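Local atomic coordinates of ThiJ/PfpI family protein (Francisella tularensis subsp. novicida, PDB entry 4P5P), a protein that may act as a glyoxalase III of the DJ-1/PfpI superfamily, and is regarded as a virulence factor with a flavodoxin-like fold. Residues 25-30 with 207-212; 160-165 with 191-196; 148-153 with 201-206. All blocks are in the same frame, centred on the assembly; numbering follows the deposited sequence. Where two conformers were deposited one is given.

How the contacts relate
Close to the N terminus, residues 25-30, at the start of helix 26-35, meet 207-212, the loop leading into helix 212-222; this contact 1 closes the longest loop. Within it, contact 3 joins the turns at 148-153 to strand 203-206, and contact 2, innermost, brings helix 160-165 against the loop 191-196. The three closures are therefore concentric and none cross. All the later segments come from one run, 191-212, which leads from the surface loop through the antiparallel pair 197-200 and 203-206. Contacts 1 and 2 also touch directly, Asn208 ND2 making probable hydrogen bonds to Gln194 O and Glu162 OE2. Contact 3 ties the start of strand 203-206 and the turn before it to the loop 148-153.

Contact 1 (25-30 with 207-212); sequences LSELTH and QNPQSA
Ser26 and Pro209 are bridged by one water, whose oxygen lies 2.7 Å from Ser26 OG and 2.8 Å from Pro209 O; it donates to the carbonyl. No direct hydrogen bond joins the two segments, so this water is the polar link between the first turn of helix 26-35 and the 3-10 turn at 209-211. Beside it, Glu27 reaches across with an extended chain: CG is anti to the carbonyl carbon (chi1 -70°), and OE1 comes down over the Pro209 ring. The oxygen is 3.3 Å from Pro209 CG and 3.6 Å from both Pro209 CB and Pro209 CD. With Pro209 CA and N about as near, it faces the ring as a whole, not one corner. Proline N has no hydrogen to offer, so this is packing. The apolar part is small: His30 CB and Ala212 CB are 4.2 Å apart. Beyond CB the His30 ring turns away, one face lying against Ser26 CB and NE2 hydrogen-bonded to Asp63. Behind Pro209 the turn is braced by Ser211 OG, which donates to Asn208 OD1 over 2.6 Å from 51° above the carbonyl plane, while Ser211 N bonds to Asn208 O. Glu27 OE1 also lies close to OD1 of the 3-sulfinoalanine at position 132, the oxidised form of Cys132. With Pro209 packed against the glutamate, the arrangement is consistent with the site of a glutamate beside an oxidation-prone cysteine that is a hallmark of DJ-1/PfpI proteins.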
loop_
_atom_site.group_PDB
_atom_site.type_symbol
_atom_site.label_atom_id
_atom_site.label_comp_id
_atom_site.label_asym_id
_atom_site.label_seq_id
_atom_site.Cartn_x
_atom_site.Cartn_y
_atom_site.Cartn_z
ATOM N N LEU A 25 5.572 -6.965 -5.886
ATOM C CA LEU A 25 4.650 -8.092 -5.744
ATOM C C LEU A 25 4.513 -8.652 -4.334
ATOM O O LEU A 25 3.403 -8.917 -3.891
ATOM C CB LEU A 25 5.053 -9.218 -6.688
ATOM C CG LEU A 25 4.073 -10.392 -6.769
ATOM C CD1 LEU A 25 2.657 -9.921 -7.125
ATOM C CD2 LEU A 25 4.556 -11.428 -7.751
ATOM N N SER A 26 5.616 -8.806 -3.606
ATOM C CA SER A 26 5.522 -9.420 -2.287
ATOM C C SER A 26 4.772 -8.552 -1.270
ATOM O O SER A 26 4.360 -9.058 -0.244
ATOM C CB SER A 26 6.915 -9.759 -1.744
ATOM O OG SER A 26 7.712 -8.596 -1.586
ATOM N N GLU A 27 4.604 -7.259 -1.540
ATOM C CA GLU A 27 3.820 -6.413 -0.647
ATOM C C GLU A 27 2.319 -6.629 -0.811
ATOM O O GLU A 27 1.538 -6.180 0.025
ATOM C CB GLU A 27 4.185 -4.947 -0.862
ATOM C CG GLU A 27 5.599 -4.685 -0.330
ATOM C CD GLU A 27 6.156 -3.331 -0.640
ATOM O OE1 GLU A 27 7.339 -3.109 -0.312
ATOM O OE2 GLU A 27 5.449 -2.495 -1.204
ATOM N N LEU A 28 1.940 -7.311 -1.898
ATOM C CA LEU A 28 0.600 -7.855 -2.048
ATOM C C LEU A 28 0.557 -9.281 -1.503
ATOM O O LEU A 28 -0.279 -9.599 -0.659
ATOM C CB LEU A 28 0.155 -7.824 -3.521
ATOM C CG LEU A 28 -1.184 -8.500 -3.845
ATOM C CD1 LEU A 28 -2.345 -7.844 -3.085
ATOM C CD2 LEU A 28 -1.452 -8.470 -5.334
ATOM N N THR A 29 1.468 -10.135 -1.956
ATOM C CA THR A 29 1.308 -11.563 -1.704
ATOM C C THR A 29 1.665 -11.960 -0.269
ATOM O O THR A 29 1.023 -12.828 0.290
ATOM C CB THR A 29 2.136 -12.410 -2.686
ATOM O OG1 THR A 29 3.525 -12.282 -2.392
ATOM C CG2 THR A 29 1.893 -11.965 -4.104
ATOM N N HIS A 30 2.664 -11.330 0.343
ATOM C CA HIS A 30 3.038 -11.762 1.681
ATOM C C HIS A 30 1.967 -11.348 2.698
ATOM O O HIS A 30 1.546 -12.179 3.495
ATOM C CB HIS A 30 4.435 -11.247 2.066
ATOM C CG HIS A 30 5.542 -11.916 1.306
ATOM N ND1 HIS A 30 6.840 -11.974 1.768
ATOM C CD2 HIS A 30 5.536 -12.582 0.123
ATOM C CE1 HIS A 30 7.588 -12.622 0.892
ATOM N NE2 HIS A 30 6.820 -13.005 -0.115
ATOM N N GLN A 207 7.781 0.360 6.297
ATOM C CA GLN A 207 8.816 1.109 5.600
ATOM C C GLN A 207 9.215 0.563 4.225
ATOM O O GLN A 207 9.454 1.339 3.310
ATOM C CB GLN A 207 10.049 1.175 6.497
ATOM C CG GLN A 207 11.177 2.022 5.955
ATOM C CD GLN A 207 12.295 2.168 6.960
ATOM O OE1 GLN A 207 12.054 2.161 8.167
ATOM N NE2 GLN A 207 13.523 2.291 6.473
ATOM N N ASN A 208 9.283 -0.759 4.084
ATOM C CA ASN A 208 9.985 -1.376 2.964
ATOM C C ASN A 208 9.498 -2.817 2.759
ATOM O O ASN A 208 8.698 -3.311 3.543
ATOM C CB ASN A 208 11.497 -1.304 3.227
ATOM C CG ASN A 208 11.867 -1.840 4.584
ATOM O OD1 ASN A 208 11.262 -2.797 5.063
ATOM N ND2 ASN A 208 12.855 -1.206 5.236
ATOM N N PRO A 209 9.941 -3.483 1.679
ATOM C CA PRO A 209 9.467 -4.850 1.455
ATOM C C PRO A 209 9.834 -5.770 2.615
ATOM O O PRO A 209 9.122 -6.746 2.883
ATOM C CB PRO A 209 10.187 -5.262 0.171
ATOM C CG PRO A 209 10.495 -3.989 -0.517
ATOM C CD PRO A 209 10.784 -3.012 0.568
ATOM N N GLN A 210 10.932 -5.446 3.301
ATOM C CA GLN A 210 11.406 -6.263 4.408
ATOM C C GLN A 210 10.509 -6.139 5.634
ATOM O O GLN A 210 10.693 -6.862 6.614
ATOM C CB GLN A 210 12.842 -5.887 4.774
ATOM C CG GLN A 210 13.845 -6.137 3.663
ATOM C CD GLN A 210 13.837 -5.081 2.565
ATOM O OE1 GLN A 210 13.260 -4.004 2.716
ATOM N NE2 GLN A 210 14.473 -5.403 1.436
ATOM N N SER A 211 9.546 -5.221 5.581
ATOM C CA SER A 211 8.613 -4.989 6.678
ATOM C C SER A 211 7.287 -5.710 6.501
ATOM O O SER A 211 6.416 -5.605 7.367
ATOM C CB SER A 211 8.303 -3.495 6.817
ATOM O OG SER A 211 9.468 -2.716 6.946
ATOM N N ALA A 212 7.128 -6.430 5.392
ATOM C CA ALA A 212 5.821 -6.957 5.016
ATOM C C ALA A 212 5.224 -7.916 6.051
ATOM O O ALA A 212 4.014 -7.890 6.306
ATOM C CB ALA A 212 5.922 -7.655 3.665
HETATM O O HOH W 1 8.276 -8.657 1.084
#

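Contact 2 (160-165 with 191-196); sequences NNEEKI and SEWQSY
Glu162 and Trp193 lie flank to flank, sliding past each other in opposite directions, where the short helix 160-165 meets a type II beta turn (Ser191 to Gln194) at the surface of this DJ-1/PfpI fold. Glu162 CG sits 3.7 Å from the centroid of the six-membered ring of Trp193, almost on the ring normal, a CH-pi contact. Glu192 CB lies over the same face of the indole, above the five-membered ring. Ile165 takes the edge instead: its CG2 is in the ring plane, 3.9 Å from Trp193 CZ2. Its other branch crosses Glu192 at about a right angle, with Ile165 CD1 3.9 Å from Glu192 CB. Glu162 CG stands anti to the carbonyl carbon (chi1 -81°), and the chain then runs out extended, delivering the carboxylate to the backbone of the turn. There Trp193 N donates to Glu162 OE2 over 2.9 Å at 169°, reaching the oxygen on its anti side, somewhat out of the carboxylate plane. Both oxygens have further partners: OE2 also Asn208 ND2, and OE1 Ser159 OG and Gln207 NE2, so the buried carboxylate is gripped by four neighbours and fixed in rotation. Trp193 holds a positive phi at the third position of the turn, closed by Gln194 N to Ser191 O at 3.1 Å. Toward solvent, Asn161 and Glu192 meet with their amide and carboxylate planes turned 73° apart. Asn161 ND2, with the acceptor in its amide plane, donates over 2.8 Å to Glu192 OE1 from above the carboxylate plane.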
loop_
_atom_site.group_PDB
_atom_site.type_symbol
_atom_site.label_atom_id
_atom_site.label_comp_id
_atom_site.label_asym_id
_atom_site.label_seq_id
_atom_site.Cartn_x
_atom_site.Cartn_y
_atom_site.Cartn_z
ATOM N N ASN A 160 14.034 8.308 2.417
ATOM C CA ASN A 160 14.884 9.001 1.456
ATOM C C ASN A 160 16.222 8.293 1.263
ATOM O O ASN A 160 16.766 8.271 0.165
ATOM C CB ASN A 160 15.125 10.442 1.901
ATOM C CG ASN A 160 13.912 11.305 1.722
ATOM O OD1 ASN A 160 13.004 10.950 0.983
ATOM N ND2 ASN A 160 13.888 12.453 2.391
ATOM N N ASN A 161 16.730 7.722 2.345
ATOM C CA ASN A 161 17.967 6.949 2.322
ATOM C C ASN A 161 17.834 5.771 1.362
ATOM O O ASN A 161 18.657 5.583 0.469
ATOM C CB ASN A 161 18.289 6.470 3.738
ATOM C CG ASN A 161 19.525 5.593 3.810
ATOM O OD1 ASN A 161 20.522 5.809 3.106
ATOM N ND2 ASN A 161 19.475 4.602 4.697
ATOM N N GLU A 162 16.774 4.990 1.544
ATOM C CA GLU A 162 16.523 3.837 0.688
ATOM C C GLU A 162 16.329 4.288 -0.761
ATOM O O GLU A 162 16.835 3.651 -1.681
ATOM C CB GLU A 162 15.306 3.048 1.197
ATOM C CG GLU A 162 15.651 2.110 2.344
ATOM C CD GLU A 162 14.505 1.841 3.308
ATOM O OE1 GLU A 162 13.660 2.734 3.535
ATOM O OE2 GLU A 162 14.466 0.726 3.875
ATOM N N GLU A 163 15.605 5.388 -0.965
ATOM C CA GLU A 163 15.383 5.918 -2.315
ATOM C C GLU A 163 16.709 6.304 -3.000
ATOM O O GLU A 163 16.892 6.091 -4.200
ATOM C CB GLU A 163 14.429 7.125 -2.269
ATOM C CG GLU A 163 13.760 7.418 -3.603
ATOM C CD GLU A 163 12.648 6.419 -3.932
ATOM O OE1 GLU A 163 11.505 6.650 -3.480
ATOM O OE2 GLU A 163 12.909 5.410 -4.629
ATOM N N LYS A 164 17.636 6.862 -2.230
ATOM C CA LYS A 164 18.954 7.219 -2.746
ATOM C C LYS A 164 19.778 5.979 -3.100
ATOM O O LYS A 164 20.453 5.943 -4.131
ATOM C CB LYS A 164 19.687 8.089 -1.721
ATOM C CG LYS A 164 20.992 8.674 -2.229
ATOM C CD LYS A 164 21.602 9.640 -1.225
ATOM C CE LYS A 164 22.978 10.104 -1.681
ATOM N NZ LYS A 164 23.497 11.239 -0.871
ATOM N N ILE A 165 19.716 4.964 -2.249
ATOM C CA ILE A 165 20.436 3.721 -2.495
ATOM C C ILE A 165 20.018 3.075 -3.818
ATOM O O ILE A 165 20.869 2.568 -4.547
ATOM C CB ILE A 165 20.227 2.728 -1.336
ATOM C CG1 ILE A 165 20.950 3.236 -0.084
ATOM C CG2 ILE A 165 20.742 1.334 -1.690
ATOM C CD1 ILE A 165 20.539 2.538 1.196
ATOM N N SER A 191 16.932 1.723 10.125
ATOM C CA SER A 191 18.041 1.595 9.194
ATOM C C SER A 191 17.581 0.935 7.896
ATOM O O SER A 191 16.587 0.207 7.892
ATOM C CB SER A 191 19.159 0.781 9.831
ATOM O OG SER A 191 20.332 0.861 9.058
ATOM N N GLU A 192 18.291 1.180 6.796
ATOM C CA GLU A 192 17.846 0.683 5.479
ATOM C C GLU A 192 17.586 -0.830 5.422
ATOM O O GLU A 192 18.358 -1.649 5.942
ATOM C CB GLU A 192 18.848 1.051 4.375
ATOM C CG GLU A 192 20.229 0.387 4.487
ATOM C CD GLU A 192 21.294 1.306 5.051
ATOM O OE1 GLU A 192 20.937 2.351 5.636
ATOM O OE2 GLU A 192 22.497 0.975 4.919
ATOM N N TRP A 193 16.464 -1.170 4.790
ATOM C CA TRP A 193 16.049 -2.555 4.548
ATOM C C TRP A 193 15.767 -3.341 5.820
ATOM O O TRP A 193 15.627 -4.567 5.775
ATOM C CB TRP A 193 17.098 -3.284 3.722
ATOM C CG TRP A 193 17.661 -2.446 2.634
ATOM C CD1 TRP A 193 18.975 -2.151 2.429
ATOM C CD2 TRP A 193 16.930 -1.767 1.604
ATOM N NE1 TRP A 193 19.111 -1.339 1.328
ATOM C CE2 TRP A 193 17.871 -1.089 0.803
ATOM C CE3 TRP A 193 15.574 -1.671 1.279
ATOM C CZ2 TRP A 193 17.496 -0.328 -0.308
ATOM C CZ3 TRP A 193 15.206 -0.918 0.179
ATOM C CH2 TRP A 193 16.162 -0.254 -0.598
ATOM N N GLN A 194 15.640 -2.635 6.939
ATOM C CA GLN A 194 15.198 -3.238 8.189
ATOM C C GLN A 194 13.680 -3.155 8.322
ATOM O O GLN A 194 13.068 -2.189 7.877
ATOM C CB GLN A 194 15.861 -2.545 9.375
ATOM C CG GLN A 194 17.365 -2.606 9.334
ATOM C CD GLN A 194 17.874 -4.015 9.507
ATOM O OE1 GLN A 194 17.874 -4.549 10.618
ATOM N NE2 GLN A 194 18.311 -4.629 8.413
ATOM N N SER A 195 13.082 -4.163 8.944
ATOM C CA SER A 195 11.644 -4.178 9.173
ATOM C C SER A 195 11.267 -3.082 10.162
ATOM O O SER A 195 11.865 -2.961 11.242
ATOM C CB SER A 195 11.197 -5.539 9.693
ATOM O OG SER A 195 9.791 -5.579 9.892
ATOM N N TYR A 196 10.274 -2.282 9.784
ATOM C CA TYR A 196 9.844 -1.149 10.598
ATOM C C TYR A 196 8.382 -0.843 10.340
ATOM O O TYR A 196 7.995 -0.550 9.210
ATOM C CB TYR A 196 10.696 0.074 10.303
ATOM C CG TYR A 196 10.528 1.203 11.299
ATOM C CD1 TYR A 196 10.865 1.032 12.632
ATOM C CD2 TYR A 196 10.064 2.450 10.905
ATOM C CE1 TYR A 196 10.736 2.065 13.544
ATOM C CE2 TYR A 196 9.937 3.493 11.815
ATOM C CZ TYR A 196 10.272 3.293 13.134
ATOM O OH TYR A 196 10.138 4.329 14.045
#

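Contact 3 (148-153 with 201-206); sequences NIIRDK and SKIITA
Lys153 and Ile203 make the main apolar contact, their side chains crossing at about a right angle with Lys153 CD 3.6 Å from Ile203 CD1. All the Lys153 side-chain contacts are those of one of two deposited conformers. The methylene part of the lysine does the touching, since its polar end is directed elsewhere. Ile203 CD1 also stands 4.5 Å from Ile150 CG2, a looser approach. Ile149 and Ile203 both pack on Tyr122, so helix 112-123 touches both segments. A second kind of contact pairs the lysine with a serine: Lys153 CE is 3.6 Å from Ser201 CB and 3.5 Å from Ser201 OG. It is van der Waals packing, and no hydrogen bond crosses between the segments. In the flavodoxin-like sheet, strand 203-206 runs between parallel strand 127-130 and antiparallel strand 197-200. Ser201 and Lys202, both with positive phi, link the antiparallel pair, so 148-153 packs against the hairpin end and the start of its second strand. Several polar bonds lie within 148-153 itself, which is built of two overlapping turns, type I from Asn148 to Arg151 and type II from Ile150 to Lys153. The bend at chi4 (58°) brings Lys153 NZ to Ile149 O at 2.9 Å, nearly in line with the carbonyl bond. NZ has a further, weak bond to Tyr122 OH. Asn148 O takes two donors from opposite faces of its plane, Arg151 N and Arg151 NH1, the latter at 3.0 Å.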
loop_
_atom_site.group_PDB
_atom_site.type_symbol
_atom_site.label_atom_id
_atom_site.label_comp_id
_atom_site.label_asym_id
_atom_site.label_seq_id
_atom_site.Cartn_x
_atom_site.Cartn_y
_atom_site.Cartn_z
ATOM N N ASN A 148 -5.358 17.292 6.998
ATOM C CA ASN A 148 -4.853 15.945 6.742
ATOM C C ASN A 148 -5.077 15.008 7.924
ATOM O O ASN A 148 -4.725 15.333 9.047
ATOM C CB ASN A 148 -3.365 15.994 6.417
ATOM C CG ASN A 148 -3.056 16.848 5.205
ATOM O OD1 ASN A 148 -3.091 18.080 5.265
ATOM N ND2 ASN A 148 -2.731 16.194 4.096
ATOM N N ILE A 149 -5.637 13.834 7.677
ATOM C CA ILE A 149 -5.924 12.948 8.800
ATOM C C ILE A 149 -4.659 12.347 9.415
ATOM O O ILE A 149 -4.715 11.873 10.555
ATOM C CB ILE A 149 -6.902 11.792 8.427
ATOM C CG1 ILE A 149 -6.282 10.804 7.418
ATOM C CG2 ILE A 149 -8.219 12.376 7.939
ATOM C CD1 ILE A 149 -7.070 9.503 7.250
ATOM N N ILE A 150 -3.537 12.364 8.694
ATOM C CA ILE A 150 -2.300 11.846 9.270
ATOM C C ILE A 150 -1.504 12.909 10.020
ATOM O O ILE A 150 -0.446 12.590 10.566
ATOM C CB ILE A 150 -1.359 11.193 8.216
ATOM C CG1 ILE A 150 -0.803 12.226 7.229
ATOM C CG2 ILE A 150 -2.079 10.062 7.492
ATOM C CD1 ILE A 150 0.204 11.640 6.262
ATOM N N ARG A 151 -1.985 14.150 10.075
ATOM C CA ARG A 151 -1.267 15.165 10.861
ATOM C C ARG A 151 -1.173 14.718 12.320
ATOM O O ARG A 151 -2.123 14.190 12.884
ATOM C CB ARG A 151 -1.928 16.545 10.757
ATOM C CG ARG A 151 -3.225 16.720 11.520
ATOM C CD ARG A 151 -3.960 17.948 10.973
ATOM N NE ARG A 151 -5.120 18.359 11.758
ATOM C CZ ARG A 151 -6.274 17.703 11.811
ATOM N NH1 ARG A 151 -6.435 16.569 11.136
ATOM N NH2 ARG A 151 -7.274 18.191 12.540
ATOM N N ASP A 152 0.011 14.910 12.891
ATOM C CA ASP A 152 0.313 14.584 14.287
ATOM C C ASP A 152 0.361 13.077 14.559
ATOM O O ASP A 152 0.484 12.662 15.713
ATOM C CB ASP A 152 -0.700 15.254 15.235
ATOM C CG ASP A 152 -0.758 16.761 15.048
ATOM O OD1 ASP A 152 0.306 17.351 14.781
ATOM O OD2 ASP A 152 -1.858 17.352 15.169
ATOM N N LYS A 153 0.293 12.253 13.517
ATOM C CA LYS A 153 0.344 10.807 13.702
ATOM C C LYS A 153 1.717 10.261 13.337
ATOM O O LYS A 153 2.385 10.771 12.442
ATOM C CB LYS A 153 -0.756 10.129 12.886
ATOM C CG LYS A 153 -2.141 10.472 13.434
ATOM C CD LYS A 153 -3.244 9.636 12.841
ATOM C CE LYS A 153 -4.583 9.935 13.517
ATOM N NZ LYS A 153 -4.971 11.374 13.420
ATOM N N SER A 201 -3.568 5.197 15.860
ATOM C CA SER A 201 -4.999 5.352 15.603
ATOM C C SER A 201 -5.506 4.414 14.498
ATOM O O SER A 201 -6.356 4.798 13.699
ATOM C CB SER A 201 -5.300 6.806 15.233
ATOM O OG SER A 201 -4.765 7.686 16.209
ATOM N N LYS A 202 -4.971 3.194 14.482
ATOM C CA LYS A 202 -5.298 2.148 13.508
ATOM C C LYS A 202 -4.884 2.522 12.086
ATOM O O LYS A 202 -5.318 1.896 11.123
ATOM C CB LYS A 202 -6.786 1.801 13.564
ATOM C CG LYS A 202 -7.196 1.054 14.832
ATOM C CD LYS A 202 -8.627 0.596 14.691
ATOM C CE LYS A 202 -9.083 -0.289 15.808
ATOM N NZ LYS A 202 -10.496 -0.707 15.562
ATOM N N ILE A 203 -4.003 3.513 11.968
ATOM C CA ILE A 203 -3.280 3.764 10.734
ATOM C C ILE A 203 -1.930 3.075 10.877
ATOM O O ILE A 203 -1.112 3.471 11.707
ATOM C CB ILE A 203 -3.090 5.264 10.462
ATOM C CG1 ILE A 203 -4.454 5.938 10.303
ATOM C CG2 ILE A 203 -2.223 5.468 9.213
ATOM C CD1 ILE A 203 -4.400 7.460 10.271
ATOM N N ILE A 204 -1.713 2.046 10.071
ATOM C CA ILE A 204 -0.549 1.193 10.175
ATOM C C ILE A 204 0.301 1.391 8.936
ATOM O O ILE A 204 -0.159 1.151 7.823
ATOM C CB ILE A 204 -0.951 -0.285 10.322
ATOM C CG1 ILE A 204 -1.796 -0.452 11.591
ATOM C CG2 ILE A 204 0.289 -1.169 10.375
ATOM C CD1 ILE A 204 -2.479 -1.794 11.704
ATOM N N THR A 205 1.529 1.843 9.122
ATOM C CA THR A 205 2.431 2.055 8.004
ATOM C C THR A 205 3.712 1.239 8.183
ATOM O O THR A 205 4.101 0.889 9.300
ATOM C CB THR A 205 2.773 3.557 7.817
ATOM O OG1 THR A 205 3.249 4.116 9.045
ATOM C CG2 THR A 205 1.544 4.361 7.383
ATOM N N ALA A 206 4.335 0.900 7.068
ATOM C CA ALA A 206 5.507 0.031 7.058
ATOM C C ALA A 206 6.498 0.574 6.042
ATOM O O ALA A 206 6.118 1.192 5.051
ATOM C CB ALA A 206 5.115 -1.403 6.738
#